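Local coordinates for protein putative efflux transporter (Bacteroides eggerthii, PDB 4L8J) that probably serves as the periplasmic membrane-fusion (adaptor) subunit of an HlyD-type efflux system, helping to link an inner-membrane pump to an outer-membrane channel, at residues T12-V20 with A248-P259; V263-V274 with R284-E295. All coordinates share one frame; numbering follows the deposited sequence. Where two conformers were deposited one is given.

Interaction 1: residues T12-V20 with A248-P259; sequences TATVSSQSV and APFIEEKLMNVP
S16 and N257 face each other as an antiparallel hydrogen-bonded pair, joined through backbone and side chain alike; their two strands form a sheet that continues into a strand of the second subunit. N257 N donates to S16 O at 2.7 Å with an N-H...O angle of 171°, while N257 ND2 reaches S16 OG at 3.1 Å, the hydroxyl lying in the amide plane. S16 OG is turned between its own backbone N and carbonyl carbon (chi1 66°), which directs it at the amide. One residue on, S17 and M256 form a non-hydrogen-bonded pair, and Q18 N bonds to L255 O at 2.9 Å. Apolar packing is close around V15: its CG1 branch meets M256 CB at 3.6 Å, the side chains crossing at about a right angle, whereas CG2 runs beside V258 CG1. From Q18 onward the contact loosens and turns watery. Q18 OE1 and L255 N share one water; another joins S19 OG, A248 O and K254 NZ. S19 CB touches A248 CB at 3.6 Å, and I251 CD1 meets Q18 OE1 at 3.7 Å. S19 OG is also bonded to D246. The chemistry implies a seam specified by backbone and serine-asparagine bonds, dry at V15, with water bridging both ends, T14 O to N257 O at one.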
loop_
_atom_site.group_PDB
_atom_site.type_symbol
_atom_site.label_atom_id
_atom_site.label_comp_id
_atom_site.label_asym_id
_atom_site.label_seq_id
_atom_site.Cartn_x
_atom_site.Cartn_y
_atom_site.Cartn_z
ATOM N N THR A 12 -19.870 16.386 -7.309
ATOM C CA THR A 12 -18.521 16.632 -7.802
ATOM C C THR A 12 -17.513 16.567 -6.664
ATOM O O THR A 12 -17.887 16.600 -5.491
ATOM C CB THR A 12 -18.416 18.022 -8.470
ATOM O OG1 THR A 12 -18.600 19.013 -7.455
ATOM C CG2 THR A 12 -19.379 18.228 -9.647
ATOM N N ALA A 13 -16.235 16.557 -7.024
ATOM C CA ALA A 13 -15.119 16.628 -6.087
ATOM C C ALA A 13 -14.008 17.367 -6.745
ATOM O O ALA A 13 -13.959 17.441 -7.984
ATOM C CB ALA A 13 -14.660 15.229 -5.687
ATOM N N THR A 14 -13.103 17.914 -5.927
ATOM C CA THR A 14 -11.912 18.613 -6.386
ATOM C C THR A 14 -10.774 17.591 -6.494
ATOM O O THR A 14 -10.629 16.782 -5.585
ATOM C CB THR A 14 -11.584 19.725 -5.376
ATOM O OG1 THR A 14 -12.790 20.420 -5.035
ATOM C CG2 THR A 14 -10.514 20.684 -5.877
ATOM N N VAL A 15 -9.977 17.636 -7.561
ATOM C CA VAL A 15 -8.796 16.762 -7.739
ATOM C C VAL A 15 -7.758 17.216 -6.671
ATOM O O VAL A 15 -7.516 18.419 -6.534
ATOM C CB VAL A 15 -8.236 16.852 -9.183
ATOM C CG1 VAL A 15 -6.952 16.029 -9.342
ATOM C CG2 VAL A 15 -9.281 16.408 -10.208
ATOM N N SER A 16 -7.203 16.274 -5.903
ATOM C CA SER A 16 -6.230 16.609 -4.862
ATOM C C SER A 16 -4.906 15.867 -5.100
ATOM O O SER A 16 -4.880 14.760 -5.649
ATOM C CB SER A 16 -6.797 16.320 -3.468
ATOM O OG SER A 16 -7.019 14.933 -3.244
ATOM N N SER A 17 -3.802 16.530 -4.757
ATOM C CA SER A 17 -2.467 15.958 -4.862
ATOM C C SER A 17 -2.342 14.899 -3.765
ATOM O O SER A 17 -2.743 15.155 -2.636
ATOM C CB SER A 17 -1.417 17.051 -4.704
ATOM O OG SER A 17 -0.128 16.487 -4.857
ATOM N N GLN A 18 -1.859 13.707 -4.097
ATOM C CA GLN A 18 -1.776 12.606 -3.123
ATOM C C GLN A 18 -1.176 12.994 -1.755
ATOM O O GLN A 18 -1.761 12.675 -0.714
ATOM C CB GLN A 18 -0.949 11.453 -3.724
ATOM C CG GLN A 18 -0.687 10.312 -2.755
ATOM C CD GLN A 18 0.315 9.343 -3.310
ATOM O OE1 GLN A 18 1.243 9.701 -4.054
ATOM N NE2 GLN A 18 0.117 8.081 -2.983
ATOM N N SER A 19 -0.021 13.669 -1.757
ATOM C CA SER A 19 0.706 13.912 -0.513
ATOM C C SER A 19 0.510 15.300 0.117
ATOM O O SER A 19 1.206 15.607 1.094
ATOM C CB SER A 19 2.202 13.684 -0.748
ATOM O OG SER A 19 2.694 14.639 -1.670
ATOM N N VAL A 20 -0.351 16.139 -0.455
ATOM C CA VAL A 20 -0.615 17.470 0.093
ATOM C C VAL A 20 -1.758 17.327 1.103
ATOM O O VAL A 20 -2.857 16.921 0.745
ATOM C CB VAL A 20 -0.910 18.534 -1.014
ATOM C CG1 VAL A 20 -1.378 19.868 -0.411
ATOM C CG2 VAL A 20 0.323 18.761 -1.883
ATOM N N ALA A 248 5.262 14.803 1.465
ATOM C CA ALA A 248 6.171 13.918 0.687
ATOM C C ALA A 248 6.649 14.653 -0.564
ATOM O O ALA A 248 6.305 14.265 -1.681
ATOM C CB ALA A 248 5.475 12.611 0.315
ATOM N N PRO A 249 7.393 15.766 -0.401
ATOM C CA PRO A 249 7.800 16.555 -1.584
ATOM C C PRO A 249 8.780 15.822 -2.509
ATOM O O PRO A 249 8.836 16.129 -3.692
ATOM C CB PRO A 249 8.442 17.814 -0.970
ATOM C CG PRO A 249 8.960 17.353 0.382
ATOM C CD PRO A 249 7.895 16.375 0.859
ATOM N N PHE A 250 9.478 14.826 -1.990
ATOM C CA PHE A 250 10.466 13.999 -2.677
ATOM C C PHE A 250 9.862 13.146 -3.806
ATOM O O PHE A 250 10.632 12.659 -4.643
ATOM C CB PHE A 250 11.166 13.064 -1.673
ATOM C CG PHE A 250 10.244 12.299 -0.740
ATOM C CD1 PHE A 250 9.689 11.078 -1.124
ATOM C CD2 PHE A 250 9.937 12.795 0.526
ATOM C CE1 PHE A 250 8.821 10.388 -0.271
ATOM C CE2 PHE A 250 9.103 12.080 1.395
ATOM C CZ PHE A 250 8.538 10.893 0.990
ATOM N N ILE A 251 8.513 12.910 -3.808
ATOM C CA ILE A 251 7.852 12.052 -4.818
ATOM C C ILE A 251 8.146 12.604 -6.207
ATOM O O ILE A 251 7.920 13.786 -6.446
ATOM C CB ILE A 251 6.332 11.875 -4.561
ATOM C CG1 ILE A 251 6.101 10.955 -3.346
ATOM C CG2 ILE A 251 5.578 11.336 -5.833
ATOM C CD1 ILE A 251 4.598 10.920 -2.910
ATOM N N GLU A 252 8.719 11.769 -7.085
ATOM C CA GLU A 252 9.075 12.191 -8.447
ATOM C C GLU A 252 7.808 12.418 -9.313
ATOM O O GLU A 252 7.519 13.572 -9.652
ATOM C CB GLU A 252 10.026 11.184 -9.109
ATOM C CG GLU A 252 10.590 11.679 -10.434
ATOM C CD GLU A 252 11.483 10.703 -11.182
ATOM O OE1 GLU A 252 11.593 9.529 -10.754
ATOM O OE2 GLU A 252 12.079 11.121 -12.203
ATOM N N GLU A 253 7.069 11.345 -9.655
ATOM C CA GLU A 253 5.839 11.457 -10.459
ATOM C C GLU A 253 4.625 11.665 -9.539
ATOM O O GLU A 253 4.167 10.721 -8.891
ATOM C CB GLU A 253 5.636 10.254 -11.426
ATOM C CG GLU A 253 5.694 8.850 -10.827
ATOM C CD GLU A 253 4.651 7.843 -11.291
ATOM O OE1 GLU A 253 4.093 8.006 -12.403
ATOM O OE2 GLU A 253 4.413 6.868 -10.540
ATOM N N LYS A 254 4.148 12.909 -9.444
ATOM C CA LYS A 254 3.011 13.317 -8.619
ATOM C C LYS A 254 1.717 12.607 -9.057
ATOM O O LYS A 254 1.407 12.568 -10.247
ATOM C CB LYS A 254 2.814 14.841 -8.674
ATOM C CG LYS A 254 4.079 15.669 -8.447
ATOM C CD LYS A 254 4.674 15.529 -7.061
ATOM C CE LYS A 254 5.951 16.344 -6.927
ATOM N NZ LYS A 254 6.594 16.141 -5.591
ATOM N N LEU A 255 1.024 11.987 -8.090
ATOM C CA LEU A 255 -0.227 11.287 -8.298
ATOM C C LEU A 255 -1.381 12.126 -7.754
ATOM O O LEU A 255 -1.215 12.774 -6.723
ATOM C CB LEU A 255 -0.220 9.896 -7.652
ATOM C CG LEU A 255 0.909 8.928 -8.076
ATOM C CD1 LEU A 255 0.699 7.610 -7.453
ATOM C CD2 LEU A 255 0.985 8.765 -9.586
HETATM N N MSE A 256 -2.550 12.084 -8.446
HETATM C CA MSE A 256 -3.775 12.805 -8.064
HETATM C C MSE A 256 -4.792 11.834 -7.532
HETATM O O MSE A 256 -4.858 10.692 -8.010
HETATM C CB MSE A 256 -4.397 13.554 -9.272
HETATM C CG MSE A 256 -3.454 14.511 -10.000
HETATM SE SE MSE A 256 -3.049 16.051 -8.883
HETATM C CE MSE A 256 -1.038 15.939 -8.990
ATOM N N ASN A 257 -5.584 12.271 -6.550
ATOM C CA ASN A 257 -6.697 11.493 -6.030
ATOM C C ASN A 257 -7.979 11.866 -6.727
ATOM O O ASN A 257 -8.313 13.066 -6.815
ATOM C CB ASN A 257 -6.954 11.748 -4.537
ATOM C CG ASN A 257 -5.886 11.335 -3.584
ATOM O OD1 ASN A 257 -5.476 10.180 -3.569
ATOM N ND2 ASN A 257 -5.562 12.236 -2.647
ATOM N N VAL A 258 -8.748 10.841 -7.117
ATOM C CA VAL A 258 -10.120 11.005 -7.583
ATOM C C VAL A 258 -10.941 9.844 -7.040
ATOM O O VAL A 258 -10.428 8.722 -7.044
ATOM C CB VAL A 258 -10.339 11.160 -9.122
ATOM C CG1 VAL A 258 -9.634 12.381 -9.686
ATOM C CG2 VAL A 258 -9.986 9.898 -9.901
ATOM N N PRO A 259 -12.230 10.026 -6.669
ATOM C CA PRO A 259 -13.043 8.858 -6.282
ATOM C C PRO A 259 -13.172 7.870 -7.443
ATOM O O PRO A 259 -13.142 8.262 -8.621
ATOM C CB PRO A 259 -14.412 9.479 -5.954
ATOM C CG PRO A 259 -14.071 10.890 -5.502
ATOM C CD PRO A 259 -13.002 11.274 -6.527
HETATM O O HOH W 1 -10.790 14.208 -5.641
HETATM O O HOH W 2 2.188 11.835 -5.454
HETATM O O HOH W 3 4.697 15.558 -3.665
#

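Interaction 2: residues V263-V274 with R284-E295; sequences VFGDSENKNTYV and RREVTVYSPTGE
The guanidinium of R284 lies flat on the ring of Y273, planes 3° apart and centres separated by 3.8 Å, a stack that also meets the geometry of a cation-pi contact. R284 CG stands anti to the backbone N and chi2 is extended, which brings CD over the ring face as a CH-pi donor; the bend at chi3 (57°) then lays NE and the guanidinium flat on that face. CG also meets F264 CZ. The guanidinium edge is used as well: NH1 donates to D266 OD2 at 2.8 Å in a salt bridge, coming on the anti side but tilted well out of the carboxylate plane, while OD2 lies near the guanidinium plane. D266 OD1 takes E268 N in an Asx turn, so both carboxylate oxygens are engaged. The phenol end of Y273 receives N271 ND2 at 3.0 Å in the amide plane, which holds the hydroxyl to the N271 side chain. T272 OG1, set between its backbone N and carbonyl carbon (chi1 55°), donates to V287 O at 2.7 Å from above the carbonyl plane, and a water links it to V289 N. Farther out, the extended K270 chain brings NZ to the syn side of E295 OE2 at 3.1 Å, a second salt bridge. Backbone bonds run both ways between V274 and R285, while V274 CG2 packs on V287 CG1 at 3.9 Å. The contact belongs to the hairpin of strands 271-278 and 281-289, with F264 against W275 beside it; T288 and V289 extend the pairing into a strand of the second subunit, and R285 turns away to E308 of that subunit.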
loop_
_atom_site.group_PDB
_atom_site.type_symbol
_atom_site.label_atom_id
_atom_site.label_comp_id
_atom_site.label_asym_id
_atom_site.label_seq_id
_atom_site.Cartn_x
_atom_site.Cartn_y
_atom_site.Cartn_z
ATOM N N VAL A 263 -14.469 7.738 -12.443
ATOM C CA VAL A 263 -13.821 7.146 -13.593
ATOM C C VAL A 263 -14.754 6.177 -14.351
ATOM O O VAL A 263 -15.479 5.375 -13.753
ATOM C CB VAL A 263 -12.474 6.470 -13.166
ATOM C CG1 VAL A 263 -11.764 5.806 -14.347
ATOM C CG2 VAL A 263 -11.538 7.480 -12.493
ATOM N N PHE A 264 -14.718 6.278 -15.693
ATOM C CA PHE A 264 -15.515 5.435 -16.578
ATOM C C PHE A 264 -14.709 5.070 -17.841
ATOM O O PHE A 264 -13.665 5.677 -18.130
ATOM C CB PHE A 264 -16.855 6.127 -16.932
ATOM C CG PHE A 264 -16.745 7.490 -17.569
ATOM C CD1 PHE A 264 -16.725 8.642 -16.786
ATOM C CD2 PHE A 264 -16.688 7.627 -18.950
ATOM C CE1 PHE A 264 -16.637 9.906 -17.379
ATOM C CE2 PHE A 264 -16.627 8.892 -19.539
ATOM C CZ PHE A 264 -16.596 10.022 -18.747
ATOM N N GLY A 265 -15.199 4.059 -18.557
ATOM C CA GLY A 265 -14.574 3.572 -19.779
ATOM C C GLY A 265 -15.256 4.042 -21.054
ATOM O O GLY A 265 -16.035 4.996 -21.055
ATOM N N ASP A 266 -14.945 3.362 -22.153
ATOM C CA ASP A 266 -15.491 3.582 -23.491
ATOM C C ASP A 266 -15.780 2.208 -24.109
ATOM O O ASP A 266 -14.951 1.310 -23.991
ATOM C CB ASP A 266 -14.484 4.388 -24.353
ATOM C CG ASP A 266 -15.058 5.028 -25.614
ATOM O OD1 ASP A 266 -15.726 4.313 -26.397
ATOM O OD2 ASP A 266 -14.787 6.226 -25.847
ATOM N N SER A 267 -16.933 2.046 -24.776
ATOM C CA SER A 267 -17.280 0.763 -25.410
ATOM C C SER A 267 -16.363 0.472 -26.621
ATOM O O SER A 267 -16.238 -0.689 -27.014
ATOM C CB SER A 267 -18.752 0.730 -25.821
ATOM O OG SER A 267 -19.076 1.700 -26.808
ATOM N N GLU A 268 -15.650 1.503 -27.137
ATOM C CA GLU A 268 -14.764 1.392 -28.305
ATOM C C GLU A 268 -13.293 1.199 -27.975
ATOM O O GLU A 268 -12.533 0.918 -28.898
ATOM C CB GLU A 268 -14.911 2.628 -29.216
ATOM C CG GLU A 268 -16.328 2.855 -29.730
ATOM C CD GLU A 268 -17.008 1.666 -30.389
ATOM O OE1 GLU A 268 -16.386 1.058 -31.289
ATOM O OE2 GLU A 268 -18.148 1.328 -29.994
ATOM N N ASN A 269 -12.864 1.332 -26.687
ATOM C CA ASN A 269 -11.443 1.183 -26.337
ATOM C C ASN A 269 -11.232 0.747 -24.858
ATOM O O ASN A 269 -12.202 0.521 -24.122
ATOM C CB ASN A 269 -10.679 2.514 -26.633
ATOM C CG ASN A 269 -11.247 3.721 -25.910
ATOM O OD1 ASN A 269 -11.368 3.731 -24.684
ATOM N ND2 ASN A 269 -11.644 4.752 -26.653
ATOM N N LYS A 270 -9.959 0.663 -24.437
ATOM C CA LYS A 270 -9.570 0.281 -23.077
ATOM C C LYS A 270 -9.194 1.537 -22.192
ATOM O O LYS A 270 -8.752 1.369 -21.047
ATOM C CB LYS A 270 -8.416 -0.753 -23.112
ATOM C CG LYS A 270 -7.059 -0.205 -23.538
ATOM C CD LYS A 270 -5.930 -1.158 -23.169
ATOM C CE LYS A 270 -4.602 -0.443 -23.076
ATOM N NZ LYS A 270 -3.514 -1.349 -22.618
ATOM N N ASN A 271 -9.425 2.765 -22.708
ATOM C CA ASN A 271 -9.104 4.017 -21.998
ATOM C C ASN A 271 -10.024 4.334 -20.826
ATOM O O ASN A 271 -11.172 3.895 -20.775
ATOM C CB ASN A 271 -9.128 5.211 -22.939
ATOM C CG ASN A 271 -8.278 5.054 -24.152
ATOM O OD1 ASN A 271 -7.292 4.319 -24.144
ATOM N ND2 ASN A 271 -8.638 5.761 -25.217
ATOM N N THR A 272 -9.511 5.150 -19.899
ATOM C CA THR A 272 -10.277 5.609 -18.732
ATOM C C THR A 272 -10.461 7.107 -18.824
ATOM O O THR A 272 -9.562 7.822 -19.247
ATOM C CB THR A 272 -9.620 5.180 -17.425
ATOM O OG1 THR A 272 -8.258 5.629 -17.403
ATOM C CG2 THR A 272 -9.717 3.664 -17.205
ATOM N N TYR A 273 -11.641 7.572 -18.416
ATOM C CA TYR A 273 -12.036 8.973 -18.474
ATOM C C TYR A 273 -12.678 9.448 -17.199
ATOM O O TYR A 273 -13.137 8.649 -16.385
ATOM C CB TYR A 273 -13.061 9.182 -19.633
ATOM C CG TYR A 273 -12.583 8.689 -20.979
ATOM C CD1 TYR A 273 -11.852 9.517 -21.829
ATOM C CD2 TYR A 273 -12.830 7.381 -21.392
ATOM C CE1 TYR A 273 -11.370 9.052 -23.053
ATOM C CE2 TYR A 273 -12.349 6.906 -22.610
ATOM C CZ TYR A 273 -11.645 7.753 -23.452
ATOM O OH TYR A 273 -11.186 7.279 -24.659
ATOM N N VAL A 274 -12.778 10.781 -17.087
ATOM C CA VAL A 274 -13.543 11.528 -16.092
ATOM C C VAL A 274 -14.321 12.635 -16.827
ATOM O O VAL A 274 -13.958 13.009 -17.951
ATOM C CB VAL A 274 -12.698 12.155 -14.931
ATOM C CG1 VAL A 274 -12.016 11.091 -14.073
ATOM C CG2 VAL A 274 -11.712 13.200 -15.458
ATOM N N ARG A 284 -15.352 15.577 -21.415
ATOM C CA ARG A 284 -14.649 14.328 -21.152
ATOM C C ARG A 284 -13.123 14.531 -21.179
ATOM O O ARG A 284 -12.595 15.261 -22.015
ATOM C CB ARG A 284 -15.072 13.236 -22.130
ATOM C CG ARG A 284 -14.871 11.826 -21.564
ATOM C CD ARG A 284 -15.254 10.750 -22.561
ATOM N NE ARG A 284 -14.508 10.879 -23.820
ATOM C CZ ARG A 284 -14.417 9.920 -24.734
ATOM N NH1 ARG A 284 -14.999 8.744 -24.530
ATOM N NH2 ARG A 284 -13.724 10.119 -25.847
ATOM N N ARG A 285 -12.443 13.890 -20.224
ATOM C CA ARG A 285 -11.009 13.973 -20.060
ATOM C C ARG A 285 -10.424 12.580 -19.853
ATOM O O ARG A 285 -10.801 11.878 -18.907
ATOM C CB ARG A 285 -10.692 14.909 -18.876
ATOM C CG ARG A 285 -9.219 14.986 -18.491
ATOM C CD ARG A 285 -8.405 15.954 -19.344
ATOM N NE ARG A 285 -8.823 17.346 -19.150
ATOM C CZ ARG A 285 -8.528 18.096 -18.094
ATOM N NH1 ARG A 285 -7.773 17.610 -17.112
ATOM N NH2 ARG A 285 -8.974 19.344 -18.016
ATOM N N GLU A 286 -9.489 12.183 -20.738
ATOM C CA GLU A 286 -8.821 10.900 -20.598
ATOM C C GLU A 286 -7.775 10.996 -19.485
ATOM O O GLU A 286 -7.038 11.987 -19.382
ATOM C CB GLU A 286 -8.179 10.435 -21.911
ATOM C CG GLU A 286 -7.633 9.029 -21.755
ATOM C CD GLU A 286 -6.890 8.429 -22.927
ATOM O OE1 GLU A 286 -6.735 9.115 -23.961
ATOM O OE2 GLU A 286 -6.459 7.261 -22.804
ATOM N N VAL A 287 -7.766 9.980 -18.631
ATOM C CA VAL A 287 -6.864 9.884 -17.481
ATOM C C VAL A 287 -6.136 8.518 -17.530
ATOM O O VAL A 287 -6.616 7.579 -18.177
ATOM C CB VAL A 287 -7.621 10.082 -16.127
ATOM C CG1 VAL A 287 -8.277 11.466 -16.037
ATOM C CG2 VAL A 287 -8.656 8.972 -15.866
ATOM N N THR A 288 -4.986 8.434 -16.840
ATOM C CA THR A 288 -4.225 7.211 -16.660
ATOM C C THR A 288 -4.305 6.896 -15.190
ATOM O O THR A 288 -3.882 7.696 -14.357
ATOM C CB THR A 288 -2.771 7.308 -17.183
ATOM O OG1 THR A 288 -2.793 7.704 -18.542
ATOM C CG2 THR A 288 -2.008 5.962 -17.069
ATOM N N VAL A 289 -4.886 5.745 -14.870
ATOM C CA VAL A 289 -4.983 5.252 -13.509
ATOM C C VAL A 289 -3.611 4.666 -13.158
ATOM O O VAL A 289 -3.046 3.904 -13.952
ATOM C CB VAL A 289 -6.151 4.237 -13.322
ATOM C CG1 VAL A 289 -6.182 3.675 -11.895
ATOM C CG2 VAL A 289 -7.488 4.875 -13.660
ATOM N N TYR A 290 -3.060 5.049 -12.004
ATOM C CA TYR A 290 -1.776 4.528 -11.561
ATOM C C TYR A 290 -1.836 3.009 -11.384
ATOM O O TYR A 290 -2.687 2.484 -10.647
ATOM C CB TYR A 290 -1.296 5.184 -10.248
ATOM C CG TYR A 290 -0.012 4.558 -9.742
ATOM C CD1 TYR A 290 1.208 4.831 -10.354
ATOM C CD2 TYR A 290 -0.033 3.596 -8.733
ATOM C CE1 TYR A 290 2.385 4.214 -9.932
ATOM C CE2 TYR A 290 1.129 2.935 -8.337
ATOM C CZ TYR A 290 2.342 3.273 -8.916
ATOM O OH TYR A 290 3.495 2.657 -8.508
ATOM N N SER A 291 -0.909 2.320 -12.047
ATOM C CA SER A 291 -0.784 0.876 -11.949
ATOM C C SER A 291 0.708 0.496 -11.888
ATOM O O SER A 291 1.464 0.866 -12.798
ATOM C CB SER A 291 -1.495 0.171 -13.102
ATOM O OG SER A 291 -1.554 -1.222 -12.842
ATOM N N PRO A 292 1.152 -0.202 -10.804
ATOM C CA PRO A 292 2.569 -0.602 -10.721
ATOM C C PRO A 292 2.936 -1.581 -11.849
ATOM O O PRO A 292 3.756 -1.235 -12.711
ATOM C CB PRO A 292 2.685 -1.246 -9.323
ATOM C CG PRO A 292 1.428 -0.827 -8.578
ATOM C CD PRO A 292 0.383 -0.698 -9.642
ATOM N N THR A 293 2.279 -2.759 -11.895
ATOM C CA THR A 293 2.561 -3.763 -12.921
ATOM C C THR A 293 1.299 -4.048 -13.742
ATOM O O THR A 293 0.295 -4.519 -13.205
ATOM C CB THR A 293 3.157 -5.052 -12.295
ATOM O OG1 THR A 293 4.124 -4.715 -11.286
ATOM C CG2 THR A 293 3.796 -5.980 -13.338
ATOM N N GLY A 294 1.384 -3.738 -15.035
ATOM C CA GLY A 294 0.340 -3.977 -16.026
ATOM C C GLY A 294 -0.898 -3.102 -15.964
ATOM O O GLY A 294 -0.812 -1.872 -16.067
ATOM N N GLU A 295 -2.075 -3.758 -15.876
ATOM C CA GLU A 295 -3.379 -3.094 -15.857
ATOM C C GLU A 295 -3.872 -2.908 -14.419
ATOM O O GLU A 295 -3.660 -3.795 -13.588
ATOM C CB GLU A 295 -4.409 -3.880 -16.692
ATOM C CG GLU A 295 -4.040 -4.061 -18.165
ATOM C CD GLU A 295 -3.871 -2.815 -19.023
ATOM O OE1 GLU A 295 -4.516 -1.778 -18.732
ATOM O OE2 GLU A 295 -3.115 -2.895 -20.019
HETATM O O HOH W 4 -16.826 7.405 -22.624
HETATM O O HOH W 5 -5.923 4.031 -16.967
HETATM O O HOH W 6 -6.791 6.052 -20.476
#

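From the N terminus, strand 8-17 is the first element used; interaction 1 pairs its end with strand 256-259 and so closes a loop of 227 residues holding the long helices 68-95 and 102-127 and the six-stranded barrel. Interaction 2 opens only after that closure and spans just nine residues, those of its own hairpin. The two are therefore in series, neither nested nor crossed, with centres about 17 Å apart. They also touch: V258 CG2 packs on V263 CG2 at 3.9 Å, and L255 CD1 lies 3.9 Å from Y290 CG. This packing joins the strand pair of interaction 1 to the hairpin of interaction 2, and both reach the second subunit.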